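Local atomic coordinates of aldehyde dehydrogenase A (PDB entry 2ILU), a protein that irreversibly oxidises L-lactaldehyde to L-lactate with NAD(+), and also oxidises glycolaldehyde, in L-fucose and L-rhamnose degradation. Residues Ile173-Ser178 against Gly200-Val205; Arg37-Gln42 against Leu204-Gly209; Thr147-Trp152 against Val225-Ser230; Ala256-Met261 against Ser414-Asn419. All coordinates share one frame; numbering follows the deposited sequence.

Contact 1: residues Ile173-Ser178 against Gly200-Val205. With NDP (NADPH dihydro-nicotinamide-adenine-dinucleotide phosphate), chain D.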
# COMPACT_ATOMS: atom_id res chain seq x y z
N ILE A 173 -14.95 -21.34 9.56
CA ILE A 173 -16.27 -20.81 9.28
C ILE A 173 -17.46 -21.77 9.44
O ILE A 173 -17.31 -22.98 9.30
CB ILE A 173 -16.29 -20.25 7.86
CG1 ILE A 173 -17.56 -19.45 7.61
CG2 ILE A 173 -16.20 -21.40 6.87
CD1 ILE A 173 -17.48 -18.60 6.37
N VAL A 174 -18.61 -21.19 9.75
CA VAL A 174 -19.84 -21.93 9.88
C VAL A 174 -20.92 -21.28 9.00
O VAL A 174 -21.42 -20.21 9.36
CB VAL A 174 -20.37 -21.95 11.33
CG1 VAL A 174 -21.59 -22.86 11.39
CG2 VAL A 174 -19.30 -22.45 12.28
N ILE A 175 -21.22 -21.91 7.88
CA ILE A 175 -22.20 -21.40 6.94
C ILE A 175 -23.62 -21.97 7.08
O ILE A 175 -23.78 -23.17 7.34
CB ILE A 175 -21.72 -21.67 5.51
CG1 ILE A 175 -20.63 -20.67 5.14
CG2 ILE A 175 -22.87 -21.60 4.54
CD1 ILE A 175 -19.99 -20.94 3.81
N LYS A 176 -24.62 -21.10 6.95
CA LYS A 176 -26.01 -21.54 6.95
C LYS A 176 -26.62 -21.18 5.61
O LYS A 176 -26.99 -20.03 5.42
CB LYS A 176 -26.86 -20.89 8.04
CG LYS A 176 -28.28 -21.50 8.07
CD LYS A 176 -29.31 -20.66 8.82
CE LYS A 176 -29.79 -19.50 7.98
NZ LYS A 176 -30.37 -20.00 6.71
N PRO A 177 -26.69 -22.14 4.68
CA PRO A 177 -27.27 -21.81 3.38
C PRO A 177 -28.70 -21.32 3.54
O PRO A 177 -29.23 -21.36 4.65
CB PRO A 177 -27.20 -23.14 2.64
CG PRO A 177 -27.43 -24.12 3.73
CD PRO A 177 -26.56 -23.59 4.86
N SER A 178 -29.30 -20.84 2.46
CA SER A 178 -30.68 -20.41 2.54
C SER A 178 -31.63 -21.60 2.61
O SER A 178 -31.38 -22.63 1.97
CB SER A 178 -31.06 -19.57 1.32
OG SER A 178 -32.47 -19.51 1.18
N GLY A 200 -13.59 -29.16 11.30
CA GLY A 200 -13.98 -27.93 11.96
C GLY A 200 -13.72 -26.66 11.19
O GLY A 200 -14.38 -25.66 11.44
N VAL A 201 -12.74 -26.66 10.28
CA VAL A 201 -12.44 -25.47 9.51
C VAL A 201 -13.66 -24.98 8.72
O VAL A 201 -13.95 -23.78 8.70
CB VAL A 201 -11.27 -25.70 8.53
CG1 VAL A 201 -11.03 -24.47 7.69
CG2 VAL A 201 -10.01 -26.05 9.32
N PHE A 202 -14.35 -25.92 8.09
CA PHE A 202 -15.55 -25.61 7.35
C PHE A 202 -16.77 -26.38 7.88
O PHE A 202 -16.74 -27.61 7.87
CB PHE A 202 -15.40 -25.92 5.87
CG PHE A 202 -16.64 -25.63 5.08
CD1 PHE A 202 -16.92 -24.34 4.66
CD2 PHE A 202 -17.56 -26.64 4.82
CE1 PHE A 202 -18.11 -24.06 3.98
CE2 PHE A 202 -18.74 -26.37 4.15
CZ PHE A 202 -19.02 -25.08 3.73
N ASN A 203 -17.80 -25.67 8.32
CA ASN A 203 -18.99 -26.31 8.84
C ASN A 203 -20.27 -25.84 8.16
O ASN A 203 -20.38 -24.64 7.87
CB ASN A 203 -19.09 -26.07 10.34
CG ASN A 203 -17.89 -26.58 11.09
OD1 ASN A 203 -17.76 -27.78 11.35
ND2 ASN A 203 -16.98 -25.68 11.43
N LEU A 204 -21.20 -26.75 7.92
CA LEU A 204 -22.45 -26.38 7.29
C LEU A 204 -23.66 -26.73 8.17
O LEU A 204 -23.83 -27.90 8.51
CB LEU A 204 -22.58 -27.09 5.94
CG LEU A 204 -23.81 -26.72 5.11
CD1 LEU A 204 -23.55 -25.40 4.39
CD2 LEU A 204 -24.08 -27.82 4.10
N VAL A 205 -24.47 -25.75 8.55
CA VAL A 205 -25.63 -26.04 9.37
C VAL A 205 -26.96 -25.63 8.72
O VAL A 205 -27.11 -24.47 8.35
CB VAL A 205 -25.51 -25.40 10.79
CG1 VAL A 205 -24.34 -26.02 11.54
CG2 VAL A 205 -25.32 -23.89 10.68
PA NDP D . -33.33 -12.63 3.42
O1A NDP D . -33.23 -11.29 4.04
O2A NDP D . -34.60 -13.37 3.52
O5B NDP D . -32.14 -13.43 4.03
C5B NDP D . -31.90 -14.77 3.59
C4B NDP D . -30.78 -15.36 4.44
O4B NDP D . -30.82 -14.61 5.72
C3B NDP D . -31.14 -16.77 4.79
O3B NDP D . -29.97 -17.50 5.17
C2B NDP D . -32.09 -16.52 5.91
O2B NDP D . -32.61 -17.64 6.54
C1B NDP D . -31.28 -15.55 6.74
N9A NDP D . -32.08 -14.82 7.73
C8A NDP D . -33.39 -14.39 7.57
N7A NDP D . -33.90 -13.83 8.66
C5A NDP D . -32.89 -13.88 9.55
C6A NDP D . -32.81 -13.44 10.91
N6A NDP D . -33.83 -12.85 11.54
N1A NDP D . -31.62 -13.65 11.54
C2A NDP D . -30.56 -14.23 10.93
N3A NDP D . -30.54 -14.69 9.65
C4A NDP D . -31.74 -14.49 8.99
O3 NDP D . -32.88 -12.52 1.87
PN NDP D . -33.18 -13.28 0.51
O1N NDP D . -33.37 -14.72 0.79
O2N NDP D . -32.05 -12.90 -0.39
O5D NDP D . -34.51 -12.62 -0.13
C5D NDP D . -35.74 -12.43 0.61
C4D NDP D . -36.69 -13.59 0.40
O4D NDP D . -36.93 -14.30 1.66
C3D NDP D . -38.10 -13.24 -0.12
O3D NDP D . -38.15 -12.92 -1.48
C2D NDP D . -38.89 -14.47 0.31
O2D NDP D . -38.79 -15.47 -0.71
C1D NDP D . -38.24 -14.87 1.64
N1N NDP D . -39.02 -14.42 2.87
C2N NDP D . -39.97 -15.28 3.39
C3N NDP D . -40.74 -14.95 4.51
C7N NDP D . -41.79 -15.89 5.10
O7N NDP D . -42.62 -16.42 4.34
N7N NDP D . -41.74 -16.10 6.43
C4N NDP D . -40.52 -13.66 5.15
C5N NDP D . -39.55 -12.78 4.61
C6N NDP D . -38.80 -13.14 3.50
P2B NDP D . -33.82 -18.46 5.83
O1X NDP D . -33.27 -19.05 4.57
O2X NDP D . -34.20 -19.45 6.90
O3X NDP D . -34.91 -17.45 5.58

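Contact 2: residues Arg37-Gln42 against Leu204-Gly209. With NDP (NADPH dihydro-nicotinamide-adenine-dinucleotide phosphate), chain D.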
# COMPACT_ATOMS: atom_id res chain seq x y z
N ARG A 37 -35.27 -32.58 1.43
CA ARG A 37 -35.61 -32.08 2.75
C ARG A 37 -34.39 -31.80 3.64
O ARG A 37 -33.43 -32.57 3.62
CB ARG A 37 -36.53 -33.08 3.48
CG ARG A 37 -38.02 -32.91 3.19
CD ARG A 37 -38.86 -33.82 4.09
NE ARG A 37 -39.04 -35.17 3.56
CZ ARG A 37 -40.02 -35.54 2.74
NH1 ARG A 37 -40.94 -34.66 2.35
NH2 ARG A 37 -40.10 -36.79 2.30
N ILE A 38 -34.44 -30.70 4.38
CA ILE A 38 -33.36 -30.36 5.28
C ILE A 38 -33.86 -30.20 6.73
O ILE A 38 -35.00 -29.77 6.95
CB ILE A 38 -32.63 -29.07 4.86
CG1 ILE A 38 -33.57 -27.87 4.92
CG2 ILE A 38 -32.06 -29.24 3.47
CD1 ILE A 38 -32.88 -26.55 4.79
N PRO A 39 -33.03 -30.57 7.70
CA PRO A 39 -33.42 -30.45 9.10
C PRO A 39 -33.85 -29.04 9.49
O PRO A 39 -33.39 -28.08 8.88
CB PRO A 39 -32.15 -30.88 9.84
CG PRO A 39 -31.05 -30.52 8.87
CD PRO A 39 -31.63 -30.98 7.57
N ASP A 40 -34.76 -28.93 10.45
CA ASP A 40 -35.20 -27.64 10.95
C ASP A 40 -34.31 -27.28 12.14
O ASP A 40 -34.80 -27.09 13.26
CB ASP A 40 -36.67 -27.70 11.39
CG ASP A 40 -37.21 -26.34 11.79
OD1 ASP A 40 -37.28 -25.44 10.93
OD2 ASP A 40 -37.58 -26.16 12.98
N GLY A 41 -33.00 -27.26 11.87
CA GLY A 41 -31.99 -26.98 12.87
C GLY A 41 -32.29 -25.93 13.90
O GLY A 41 -33.04 -24.98 13.67
N GLN A 42 -31.68 -26.10 15.06
CA GLN A 42 -31.85 -25.17 16.15
C GLN A 42 -30.51 -24.61 16.69
O GLN A 42 -29.45 -25.14 16.35
CB GLN A 42 -32.62 -25.84 17.29
CG GLN A 42 -33.99 -26.37 16.88
CD GLN A 42 -34.95 -25.25 16.51
OE1 GLN A 42 -35.20 -24.34 17.30
NE2 GLN A 42 -35.50 -25.32 15.29
N LEU A 204 -21.20 -26.75 7.92
CA LEU A 204 -22.45 -26.38 7.29
C LEU A 204 -23.66 -26.73 8.17
O LEU A 204 -23.83 -27.90 8.51
CB LEU A 204 -22.58 -27.09 5.94
CG LEU A 204 -23.81 -26.72 5.11
CD1 LEU A 204 -23.55 -25.40 4.39
CD2 LEU A 204 -24.08 -27.82 4.10
N VAL A 205 -24.47 -25.75 8.55
CA VAL A 205 -25.63 -26.04 9.37
C VAL A 205 -26.96 -25.63 8.72
O VAL A 205 -27.11 -24.47 8.35
CB VAL A 205 -25.51 -25.40 10.79
CG1 VAL A 205 -24.34 -26.02 11.54
CG2 VAL A 205 -25.32 -23.89 10.68
N LEU A 206 -27.87 -26.57 8.59
CA LEU A 206 -29.16 -26.32 7.96
C LEU A 206 -30.28 -25.88 8.93
O LEU A 206 -30.29 -26.33 10.07
CB LEU A 206 -29.58 -27.57 7.19
CG LEU A 206 -28.47 -28.00 6.24
CD1 LEU A 206 -28.76 -29.35 5.64
CD2 LEU A 206 -28.34 -26.95 5.16
N GLY A 207 -31.19 -25.04 8.45
CA GLY A 207 -32.27 -24.57 9.29
C GLY A 207 -32.78 -23.21 8.84
O GLY A 207 -32.47 -22.76 7.73
N ARG A 208 -33.56 -22.56 9.68
CA ARG A 208 -34.12 -21.25 9.36
C ARG A 208 -33.27 -20.08 9.90
O ARG A 208 -32.50 -20.29 10.84
CB ARG A 208 -35.55 -21.16 9.89
CG ARG A 208 -36.52 -22.09 9.16
CD ARG A 208 -37.95 -22.07 9.71
NE ARG A 208 -38.02 -22.58 11.08
CZ ARG A 208 -38.15 -21.81 12.16
NH1 ARG A 208 -38.24 -20.49 12.03
NH2 ARG A 208 -38.19 -22.37 13.36
N GLY A 209 -33.43 -18.89 9.32
CA GLY A 209 -32.67 -17.73 9.76
C GLY A 209 -32.97 -17.34 11.20
O GLY A 209 -32.06 -17.04 11.97
PA NDP D . -33.33 -12.63 3.42
O1A NDP D . -33.23 -11.29 4.04
O2A NDP D . -34.60 -13.37 3.52
O5B NDP D . -32.14 -13.43 4.03
C5B NDP D . -31.90 -14.77 3.59
C4B NDP D . -30.78 -15.36 4.44
O4B NDP D . -30.82 -14.61 5.72
C3B NDP D . -31.14 -16.77 4.79
O3B NDP D . -29.97 -17.50 5.17
C2B NDP D . -32.09 -16.52 5.91
O2B NDP D . -32.61 -17.64 6.54
C1B NDP D . -31.28 -15.55 6.74
N9A NDP D . -32.08 -14.82 7.73
C8A NDP D . -33.39 -14.39 7.57
N7A NDP D . -33.90 -13.83 8.66
C5A NDP D . -32.89 -13.88 9.55
C6A NDP D . -32.81 -13.44 10.91
N6A NDP D . -33.83 -12.85 11.54
N1A NDP D . -31.62 -13.65 11.54
C2A NDP D . -30.56 -14.23 10.93
N3A NDP D . -30.54 -14.69 9.65
C4A NDP D . -31.74 -14.49 8.99
O3 NDP D . -32.88 -12.52 1.87
PN NDP D . -33.18 -13.28 0.51
O1N NDP D . -33.37 -14.72 0.79
O2N NDP D . -32.05 -12.90 -0.39
O5D NDP D . -34.51 -12.62 -0.13
C5D NDP D . -35.74 -12.43 0.61
C4D NDP D . -36.69 -13.59 0.40
O4D NDP D . -36.93 -14.30 1.66
C3D NDP D . -38.10 -13.24 -0.12
O3D NDP D . -38.15 -12.92 -1.48
C2D NDP D . -38.89 -14.47 0.31
O2D NDP D . -38.79 -15.47 -0.71
C1D NDP D . -38.24 -14.87 1.64
N1N NDP D . -39.02 -14.42 2.87
C2N NDP D . -39.97 -15.28 3.39
C3N NDP D . -40.74 -14.95 4.51
C7N NDP D . -41.79 -15.89 5.10
O7N NDP D . -42.62 -16.42 4.34
N7N NDP D . -41.74 -16.10 6.43
C4N NDP D . -40.52 -13.66 5.15
C5N NDP D . -39.55 -12.78 4.61
C6N NDP D . -38.80 -13.14 3.50
P2B NDP D . -33.82 -18.46 5.83
O1X NDP D . -33.27 -19.05 4.57
O2X NDP D . -34.20 -19.45 6.90
O3X NDP D . -34.91 -17.45 5.58
O HOH W 1 -34.77 -24.07 11.67

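Contact 3: residues Thr147-Trp152 against Val225-Ser230. With NDP (NADPH dihydro-nicotinamide-adenine-dinucleotide phosphate), chain D.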
# COMPACT_ATOMS: atom_id res chain seq x y z
N THR A 147 -18.92 -16.63 10.73
CA THR A 147 -20.13 -17.27 10.27
C THR A 147 -20.70 -16.66 9.01
O THR A 147 -20.54 -15.46 8.80
CB THR A 147 -21.23 -17.26 11.36
OG1 THR A 147 -21.59 -15.91 11.65
CG2 THR A 147 -20.74 -17.91 12.64
N GLY A 148 -21.35 -17.48 8.19
CA GLY A 148 -21.93 -16.99 6.97
C GLY A 148 -23.39 -17.39 6.88
O GLY A 148 -23.74 -18.55 7.10
N ILE A 149 -24.23 -16.41 6.59
CA ILE A 149 -25.65 -16.61 6.42
C ILE A 149 -26.05 -16.24 4.98
O ILE A 149 -26.14 -15.05 4.70
CB ILE A 149 -26.44 -15.73 7.40
CG1 ILE A 149 -25.91 -15.94 8.83
CG2 ILE A 149 -27.90 -16.06 7.32
CD1 ILE A 149 -26.55 -15.03 9.85
N LEU A 150 -26.27 -17.22 4.12
CA LEU A 150 -26.56 -16.95 2.71
C LEU A 150 -28.03 -16.86 2.29
O LEU A 150 -28.88 -17.44 2.94
CB LEU A 150 -25.88 -18.01 1.85
CG LEU A 150 -24.59 -18.57 2.43
CD1 LEU A 150 -24.09 -19.67 1.49
CD2 LEU A 150 -23.54 -17.47 2.61
N PRO A 151 -28.31 -16.14 1.19
CA PRO A 151 -29.64 -15.94 0.62
C PRO A 151 -29.84 -16.96 -0.54
O PRO A 151 -28.92 -17.72 -0.80
CB PRO A 151 -29.56 -14.51 0.12
CG PRO A 151 -28.20 -14.50 -0.47
CD PRO A 151 -27.36 -15.20 0.59
N TRP A 152 -31.00 -16.97 -1.20
CA TRP A 152 -31.21 -17.93 -2.30
C TRP A 152 -30.60 -17.49 -3.65
O TRP A 152 -30.42 -18.33 -4.53
CB TRP A 152 -32.71 -18.21 -2.49
CG TRP A 152 -33.54 -16.99 -2.53
CD1 TRP A 152 -34.15 -16.40 -1.48
CD2 TRP A 152 -33.73 -16.12 -3.65
NE1 TRP A 152 -34.72 -15.21 -1.86
CE2 TRP A 152 -34.47 -15.01 -3.19
CE3 TRP A 152 -33.35 -16.17 -5.00
CZ2 TRP A 152 -34.84 -13.94 -4.03
CZ3 TRP A 152 -33.71 -15.11 -5.84
CH2 TRP A 152 -34.45 -14.01 -5.35
N VAL A 225 -19.81 -12.15 11.95
CA VAL A 225 -20.88 -12.78 11.22
C VAL A 225 -21.14 -12.10 9.88
O VAL A 225 -21.47 -10.91 9.85
CB VAL A 225 -22.21 -12.80 12.03
CG1 VAL A 225 -22.62 -11.39 12.41
CG2 VAL A 225 -23.31 -13.48 11.22
N SER A 226 -20.96 -12.84 8.80
CA SER A 226 -21.16 -12.31 7.47
C SER A 226 -22.51 -12.75 6.88
O SER A 226 -22.81 -13.94 6.93
CB SER A 226 -20.01 -12.74 6.56
OG SER A 226 -20.20 -12.27 5.23
N MET A 227 -23.29 -11.83 6.36
CA MET A 227 -24.57 -12.19 5.79
C MET A 227 -24.97 -11.40 4.54
O MET A 227 -24.63 -10.22 4.42
CB MET A 227 -25.66 -12.06 6.86
CG MET A 227 -27.09 -12.20 6.34
SD MET A 227 -27.78 -10.63 5.81
CE MET A 227 -29.26 -11.13 5.02
N THR A 228 -25.68 -12.06 3.64
CA THR A 228 -26.14 -11.42 2.42
C THR A 228 -27.65 -11.63 2.20
O THR A 228 -28.09 -12.77 2.27
CB THR A 228 -25.36 -11.96 1.21
OG1 THR A 228 -23.96 -11.70 1.38
CG2 THR A 228 -25.86 -11.28 -0.06
N GLY A 229 -28.40 -10.55 1.99
CA GLY A 229 -29.83 -10.68 1.79
C GLY A 229 -30.60 -9.38 1.86
O GLY A 229 -30.20 -8.38 1.25
N SER A 230 -31.70 -9.38 2.61
CA SER A 230 -32.56 -8.20 2.74
C SER A 230 -32.20 -7.25 3.89
O SER A 230 -31.71 -7.71 4.91
CB SER A 230 -34.01 -8.64 2.94
OG SER A 230 -34.23 -9.03 4.29
PA NDP D . -33.33 -12.63 3.42
O1A NDP D . -33.23 -11.29 4.04
O2A NDP D . -34.60 -13.37 3.52
O5B NDP D . -32.14 -13.43 4.03
C5B NDP D . -31.90 -14.77 3.59
C4B NDP D . -30.78 -15.36 4.44
O4B NDP D . -30.82 -14.61 5.72
C3B NDP D . -31.14 -16.77 4.79
O3B NDP D . -29.97 -17.50 5.17
C2B NDP D . -32.09 -16.52 5.91
O2B NDP D . -32.61 -17.64 6.54
C1B NDP D . -31.28 -15.55 6.74
N9A NDP D . -32.08 -14.82 7.73
C8A NDP D . -33.39 -14.39 7.57
N7A NDP D . -33.90 -13.83 8.66
C5A NDP D . -32.89 -13.88 9.55
C6A NDP D . -32.81 -13.44 10.91
N6A NDP D . -33.83 -12.85 11.54
N1A NDP D . -31.62 -13.65 11.54
C2A NDP D . -30.56 -14.23 10.93
N3A NDP D . -30.54 -14.69 9.65
C4A NDP D . -31.74 -14.49 8.99
O3 NDP D . -32.88 -12.52 1.87
PN NDP D . -33.18 -13.28 0.51
O1N NDP D . -33.37 -14.72 0.79
O2N NDP D . -32.05 -12.90 -0.39
O5D NDP D . -34.51 -12.62 -0.13
C5D NDP D . -35.74 -12.43 0.61
C4D NDP D . -36.69 -13.59 0.40
O4D NDP D . -36.93 -14.30 1.66
C3D NDP D . -38.10 -13.24 -0.12
O3D NDP D . -38.15 -12.92 -1.48
C2D NDP D . -38.89 -14.47 0.31
O2D NDP D . -38.79 -15.47 -0.71
C1D NDP D . -38.24 -14.87 1.64
N1N NDP D . -39.02 -14.42 2.87
C2N NDP D . -39.97 -15.28 3.39
C3N NDP D . -40.74 -14.95 4.51
C7N NDP D . -41.79 -15.89 5.10
O7N NDP D . -42.62 -16.42 4.34
N7N NDP D . -41.74 -16.10 6.43
C4N NDP D . -40.52 -13.66 5.15
C5N NDP D . -39.55 -12.78 4.61
C6N NDP D . -38.80 -13.14 3.50
P2B NDP D . -33.82 -18.46 5.83
O1X NDP D . -33.27 -19.05 4.57
O2X NDP D . -34.20 -19.45 6.90
O3X NDP D . -34.91 -17.45 5.58

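Contact 4: residues Ala256-Met261 against Ser414-Asn419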
# COMPACT_ATOMS: atom_id res chain seq x y z
N ALA A 256 -30.52 -0.76 -7.47
CA ALA A 256 -29.57 -0.28 -8.48
C ALA A 256 -30.14 0.69 -9.54
O ALA A 256 -30.95 0.28 -10.36
CB ALA A 256 -28.93 -1.46 -9.18
N PRO A 257 -29.72 1.97 -9.53
CA PRO A 257 -30.28 2.87 -10.55
C PRO A 257 -29.36 2.95 -11.77
O PRO A 257 -28.16 2.71 -11.64
CB PRO A 257 -30.35 4.20 -9.82
CG PRO A 257 -29.10 4.16 -9.01
CD PRO A 257 -29.08 2.76 -8.45
N ALA A 258 -29.94 3.26 -12.93
CA ALA A 258 -29.18 3.41 -14.17
C ALA A 258 -29.54 4.72 -14.90
O ALA A 258 -30.72 5.00 -15.05
CB ALA A 258 -29.44 2.22 -15.08
N ILE A 259 -28.55 5.49 -15.31
CA ILE A 259 -28.79 6.75 -15.99
C ILE A 259 -28.42 6.75 -17.49
O ILE A 259 -27.25 6.58 -17.82
CB ILE A 259 -28.01 7.90 -15.33
CG1 ILE A 259 -28.46 8.06 -13.88
CG2 ILE A 259 -28.23 9.19 -16.09
CD1 ILE A 259 -27.76 9.21 -13.14
N VAL A 260 -29.41 6.96 -18.36
CA VAL A 260 -29.15 7.00 -19.79
C VAL A 260 -29.21 8.42 -20.39
O VAL A 260 -30.29 9.01 -20.47
CB VAL A 260 -30.15 6.12 -20.56
CG1 VAL A 260 -29.80 6.13 -22.04
CG2 VAL A 260 -30.13 4.70 -19.99
N MET A 261 -28.06 8.96 -20.78
CA MET A 261 -28.01 10.28 -21.39
C MET A 261 -28.35 10.25 -22.89
O MET A 261 -28.28 9.18 -23.50
CB MET A 261 -26.62 10.89 -21.19
CG MET A 261 -26.20 11.08 -19.74
SD MET A 261 -27.42 11.99 -18.76
CE MET A 261 -26.98 13.69 -19.18
N SER A 414 -25.10 2.91 -12.47
CA SER A 414 -24.55 2.88 -13.81
C SER A 414 -24.94 4.09 -14.65
O SER A 414 -26.04 4.62 -14.47
CB SER A 414 -24.97 1.60 -14.53
OG SER A 414 -26.28 1.69 -15.04
N ILE A 415 -24.06 4.52 -15.54
CA ILE A 415 -24.37 5.64 -16.39
C ILE A 415 -23.92 5.42 -17.85
O ILE A 415 -22.81 4.96 -18.07
CB ILE A 415 -23.74 6.93 -15.86
CG1 ILE A 415 -24.22 8.13 -16.68
CG2 ILE A 415 -22.21 6.81 -15.86
CD1 ILE A 415 -23.94 9.47 -16.05
N TYR A 416 -24.80 5.70 -18.80
CA TYR A 416 -24.45 5.55 -20.19
C TYR A 416 -24.36 6.88 -20.91
O TYR A 416 -25.39 7.47 -21.22
CB TYR A 416 -25.46 4.64 -20.89
CG TYR A 416 -25.64 3.33 -20.18
CD1 TYR A 416 -26.59 3.19 -19.17
CD2 TYR A 416 -24.82 2.24 -20.47
CE1 TYR A 416 -26.73 2.00 -18.47
CE2 TYR A 416 -24.95 1.04 -19.77
CZ TYR A 416 -25.91 0.93 -18.77
OH TYR A 416 -26.03 -0.24 -18.05
N THR A 417 -23.14 7.35 -21.12
CA THR A 417 -22.88 8.60 -21.79
C THR A 417 -21.59 8.54 -22.61
O THR A 417 -21.05 7.45 -22.77
CB THR A 417 -22.75 9.76 -20.76
OG1 THR A 417 -22.83 11.01 -21.45
CG2 THR A 417 -21.41 9.69 -20.03
N GLN A 418 -21.13 9.69 -23.10
CA GLN A 418 -19.90 9.74 -23.88
C GLN A 418 -19.08 11.02 -23.63
O GLN A 418 -17.98 11.16 -24.17
CB GLN A 418 -20.23 9.60 -25.37
CG GLN A 418 -20.91 8.27 -25.69
CD GLN A 418 -21.47 8.17 -27.09
OE1 GLN A 418 -22.24 7.25 -27.40
NE2 GLN A 418 -21.11 9.13 -27.94
N ASN A 419 -19.63 11.94 -22.84
CA ASN A 419 -18.92 13.17 -22.56
C ASN A 419 -17.97 13.09 -21.32
O ASN A 419 -18.42 12.74 -20.23
CB ASN A 419 -19.93 14.31 -22.37
CG ASN A 419 -19.26 15.63 -22.01
OD1 ASN A 419 -18.77 15.80 -20.89
ND2 ASN A 419 -19.23 16.56 -22.96

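Contact 1: residues Ile173-Ser178 against Gly200-Val205
The Phe202 ring meets two isoleucines of the neighbouring strand. Ile175 reaches the edge of the ring, near its plane, with CD1 3.6 Å from Phe202 CE1, while Ile173 runs beside it, pointing the same way, and offers CG2. On this face Leu204 CD1 touches both Ile175 CG2 and the ring of Pro177, whose CD lies 3.5 Å from it. Helix 183-195 packs over Phe202, Leu204 and Pro177. Val174, Asn203 and Val205 occupy the other face, where Val174 CG1 meets Val205 CG2 at 3.9 Å; the Asn203 amide donates weakly to Gly200 O and Ile173 O, and its OD1 accepts from Asp12 N. A parallel ladder joins the backbones, from Ile173 N to Val201 O (2.8 Å) up to Val205 N to Ile175 O (2.9 Å). Past the ladder Lys176 bends at chi3 (78°) and chi4 (58°), which folds its ammonium back onto Pro177 O (NZ to O, 2.7 Å) and within 3.0 Å, NZ to O3B, of the adenosine ribose of the bound NADPH. The arrangement is that of a beta-alpha-beta unit, strand 172-176, helix 183-195 and strand 202-204, in the Rossmann-like cofactor domain of aldehyde dehydrogenases.

Contact 2: residues Arg37-Gln42 against Leu204-Gly209
Asp40 OD1 is held from two directions. Arg208 NE donates to it at 3.0 Å in a salt bridge that uses the syn lone pair of OD1, and a water gives it a weaker bond. The carboxylate lies at the guanidinium edge, the two planes only 17° apart. CB of Asp40 points away from the 204-209 segment; with CG anti to the backbone N (chi1 -175°) the carboxylate still swings round to reach the arginine. The same water donates to Gly41 O (2.8 Å) and accepts from Arg208 N (2.8 Å), tying both backbones to the carboxylate. Gln42 fixes the turn from the other end, its NE2 bonding to Asp40 O at 2.8 Å.

Away from this polar cluster, Leu206 lies against Pro39 and Ile38: its CB is 3.7 Å from Pro39 CG, and its CD1 meets Pro39 CD and, at 4.0 Å, Ile38 CG2. Beside them Gly41 and Gly207 bring the two backbones close, and a CB on Gly41 would run into Leu206 O. Swapping Arg208 for a methionine would probably leave OD1 of Asp40 without its charged mate, with the weak water bond a poor substitute and the turn less firmly tied. Just beyond, Gly209 N, at the start of helix 209-218, bonds to O2X of the extra phosphate of NADPH at 2.6 Å. An ion pair, a shared water and an apolar patch thus join the 37-42 turn to the loop that meets the phosphate. The guanidinium is turned to Asp40, where its charge is probably largely balanced; the phosphate is met by a backbone N.

Contact 3: residues Thr147-Trp152 against Val225-Ser230
Part of the dinucleotide site is built where two parallel strands, 134-149 and 224-227, run out into loops. Their backbones are laddered by Ser226 N to Thr147 O (2.7 Å), Ile149 N to Ser226 O and Thr228 N to Ile149 O. On the cofactor side Ile149 makes the side-chain contacts: CD1 lies 3.8 Å from Val225 CG2, CB meets Met227 CG at 3.7 Å, and CG2 touches the adenosine ribose. Met227 bends at chi2 (-89°), taking its methyl CE away from Ile149 and to 3.8 Å from O5B of NADPH. The Pro151 ring rests on Thr228 O, and Leu150 O faces the ribose hydroxyl O3B, modelled too close to trust. Ser230 N donates to phosphate oxygen O1A (2.8 Å); its OG, doubtfully close to the same oxygen, also caps helix 231-242 at Ala233 N. Trp152 sends NE1 to O5D (3.1 Å, weak) and sets its ring edge at the sugar beyond. With an alanine here, that edge and its N-H are gone, and the nicotinamide-side ribose would probably be freer to shift. Loops at the carboxyl ends of parallel strands, with a helix start facing a phosphate, are characteristic of Rossmann-type cofactor sites.

Contact 4: residues Ala256-Met261 against Ser414-Asn419
Tyr416 and Val260 meet on one face of a parallel strand pair, Val260 CG2 standing 3.9 Å from Tyr416 CD1. With CG anti to the carbonyl carbon (chi1 -53°), the phenol ring leans back along its own strand, so that Ala258 CB comes to its edge, 4.3 Å from CE1. Ser414 sets its OG beside the same methyl. Ile259 and Ile415 fill the opposite face, where Ile259 CB lies 4.0 Å from Ile415 CG1, and at the strand ends Met261 CG runs alongside Thr417, 3.8 Å from its OG1. Beneath these side chains lies the backbone ladder, in which Ile259 N donates to Ser414 O and Tyr416 N to Ile259 O, each at 2.8 Å.

One layer out, helix 266-275 packs over Tyr416 and Val260, while helices 397-404 and 420-429 cover the isoleucines. Asp263 takes bonds from Thr417 OG1 and Gln418 N, Asn419 caps helix 420-429, and the Gln418 backbone bonds to a second subunit. Pro257, at the other end, stands about 10 Å, side chain to side chain, from the active-site Cys285. Mostly apolar contacts thus line both faces and join the strands to their helices, while the polar end of the pair reaches the subunit interface.

In the fold
All four contacts are largely buried, but they serve different places. Contacts 1 and 3 belong to one sheet, in which strand 134-149 lies between strands 172-176 and 224-227; contact 3 is nearest the chain centre, about 8 Å from it. Contact 2 shares Leu204 and Val205 with contact 1 and joins the loop after strand 202-204 to the turn after strand 34-39, with partly exposed residues, a salt bridge and a water where the others rely on ladders and apolar faces. All three touch the cofactor. Contact 4 repeats the parallel-strand plan in another sheet, its centre about 30 Å from that of contact 3, without touching the nucleotide.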